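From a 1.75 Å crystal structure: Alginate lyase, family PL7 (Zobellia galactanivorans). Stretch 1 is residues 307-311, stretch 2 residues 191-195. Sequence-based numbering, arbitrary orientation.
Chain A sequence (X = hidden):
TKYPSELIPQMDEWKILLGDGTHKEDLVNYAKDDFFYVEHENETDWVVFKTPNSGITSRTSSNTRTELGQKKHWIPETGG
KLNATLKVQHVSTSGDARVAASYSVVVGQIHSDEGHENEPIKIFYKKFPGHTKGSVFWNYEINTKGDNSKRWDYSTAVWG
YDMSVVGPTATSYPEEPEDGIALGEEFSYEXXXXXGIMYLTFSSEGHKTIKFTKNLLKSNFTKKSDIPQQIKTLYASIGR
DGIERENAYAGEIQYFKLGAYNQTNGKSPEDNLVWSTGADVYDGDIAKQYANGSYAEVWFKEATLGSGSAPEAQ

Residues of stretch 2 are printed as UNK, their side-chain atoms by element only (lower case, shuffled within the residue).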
# COMPACT_ATOMS: atom_id res chain seq x y z
N SER A 307 5.71 -4.04 5.27
CA SER A 307 5.22 -2.74 5.52
C SER A 307 6.41 -1.96 6.20
O SER A 307 7.24 -2.50 6.88
CB SER A 307 3.81 -2.92 6.22
OG SER A 307 4.27 -3.26 7.38
N GLY A 308 6.38 -0.65 5.99
CA GLY A 308 7.25 0.27 6.71
C GLY A 308 7.05 0.11 8.24
O GLY A 308 5.90 -0.21 8.73
N SER A 309 8.10 0.28 9.02
CA SER A 309 8.00 0.19 10.48
C SER A 309 8.78 1.23 11.20
O SER A 309 9.81 1.69 10.79
CB SER A 309 8.39 -1.21 10.98
OG SER A 309 9.72 -1.55 10.66
N ALA A 310 8.30 1.60 12.40
CA ALA A 310 8.98 2.61 13.28
C ALA A 310 10.34 2.04 13.65
O ALA A 310 10.41 0.91 14.08
CB ALA A 310 8.12 2.76 14.58
N PRO A 311 11.45 2.77 13.41
CA PRO A 311 12.71 2.12 13.93
C PRO A 311 12.63 1.96 15.52
O PRO A 311 12.14 2.89 16.18
CB PRO A 311 13.81 3.11 13.49
CG PRO A 311 13.14 4.02 12.48
CD PRO A 311 11.68 4.12 12.88
N UNK A 191 15.53 -1.08 2.90
CA UNK A 191 15.02 0.26 2.69
C UNK A 191 13.62 0.24 3.43
O UNK A 191 12.74 -0.48 2.97
c UNK A 191 16.06 0.28 0.41
c UNK A 191 14.71 0.52 1.25
c UNK A 191 15.77 0.33 -1.13
c UNK A 191 14.12 2.01 1.05
N UNK A 192 13.56 0.98 4.53
CA UNK A 192 12.30 1.01 5.36
C UNK A 192 11.71 2.38 5.33
O UNK A 192 12.26 3.35 5.94
c UNK A 192 11.62 0.76 7.79
n UNK A 192 11.91 1.04 9.06
o UNK A 192 10.46 0.70 7.35
c UNK A 192 12.77 0.60 6.78
N UNK A 193 10.62 2.57 4.59
CA UNK A 193 10.02 3.92 4.51
C UNK A 193 8.81 3.87 5.46
O UNK A 193 7.92 3.05 5.23
c UNK A 193 10.85 4.32 2.14
c UNK A 193 9.53 4.29 3.09
c UNK A 193 8.86 5.67 3.11
N UNK A 194 8.88 4.64 6.50
CA UNK A 194 7.80 4.69 7.51
C UNK A 194 7.35 6.10 7.71
O UNK A 194 8.16 6.98 8.10
c UNK A 194 6.22 3.20 9.73
c UNK A 194 7.30 4.05 9.87
c UNK A 194 5.37 4.02 11.84
c UNK A 194 6.41 4.88 11.99
c UNK A 194 5.22 3.17 10.75
c UNK A 194 8.37 4.08 8.80
c UNK A 194 7.40 4.89 10.97
o UNK A 194 4.40 4.00 12.82
N UNK A 195 6.03 6.37 7.44
CA UNK A 195 5.51 7.67 7.55
C UNK A 195 6.35 8.73 6.79
O UNK A 195 6.59 9.82 7.27
o UNK A 195 4.69 8.27 11.79
c UNK A 195 5.41 8.05 9.04
c UNK A 195 4.37 7.09 9.63
c UNK A 195 3.98 7.49 11.08
o UNK A 195 2.97 6.96 11.52

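Position 191 carries four carbons and no heteroatom, forked at the first, with one arm two carbons long. Its side chain is out of reach of stretch 1, so the contact itself says nothing about it; the branching does. It is Ile-191, a buried strand residue.

Position 192 has two side-chain carbons, the second carrying one oxygen and one nitrogen. CA-to-CB runs sideways, yet the end of the side chain comes nearer and meets the backbone of Ser-309 with both polar atoms. The oxygen lies 2.9 Å from Ser-309 N, and the nitrogen 2.8 Å from Ser-309 O. An acceptor and a donor on one short carboxamide make this Asn-192, with chi1 in t. Its OD1 accepts from Ser-309 N at 164° and its ND2 donates to Ser-309 O at 174°, so both hydrogen bonds are nearly straight.

Position 193 shows three carbons, one bearing the other two. The side chain points away from stretch 1 and makes no close approach to it, a compact beta-branched group buried on the far side of the strand: Val-193. What it offers the contact is its backbone, for Gly-308 CA makes a CA-H...O contact of 3.2 Å with Val-193 O.

Position 194 has one carbon leading into a six-carbon ring that bears one oxygen. CA-to-CB points toward stretch 1, and Ser-309 C and Ala-310 CA lie over one face of the ring. This is Tyr-194. Its CD2 is 3.6 Å from Ala-310 CA, and its CE2 meets Ala-310 CB at 3.8 Å, an apolar contact between side chains.

Position 195 has three carbons in a row, the third carrying two oxygens. That is a carboxylate on a two-methylene stem, Glu-195; it follows the strand, is exposed, and makes no contact with stretch 1.

The contact works by having a strand read an irregular segment through its backbone. Asn-192 uses its amide like a borrowed peptide group, satisfying the N and O of a single residue, Ser-309, whose own CB points away. Tyr-194, two positions along the same strand, lays its ring against the chain beside that pair and adds packing to the polar recognition. Gly-308 permits the close approach: an ideal CB there would point toward the strand and sit 1.9 Å from Val-193 O, a clash. The rule to carry away is economical: paired amide hydrogen bonds fix the segment, an aromatic face covers it, and a glycine lets the two backbones come close.

Stretch 2 (191-195) INVYE
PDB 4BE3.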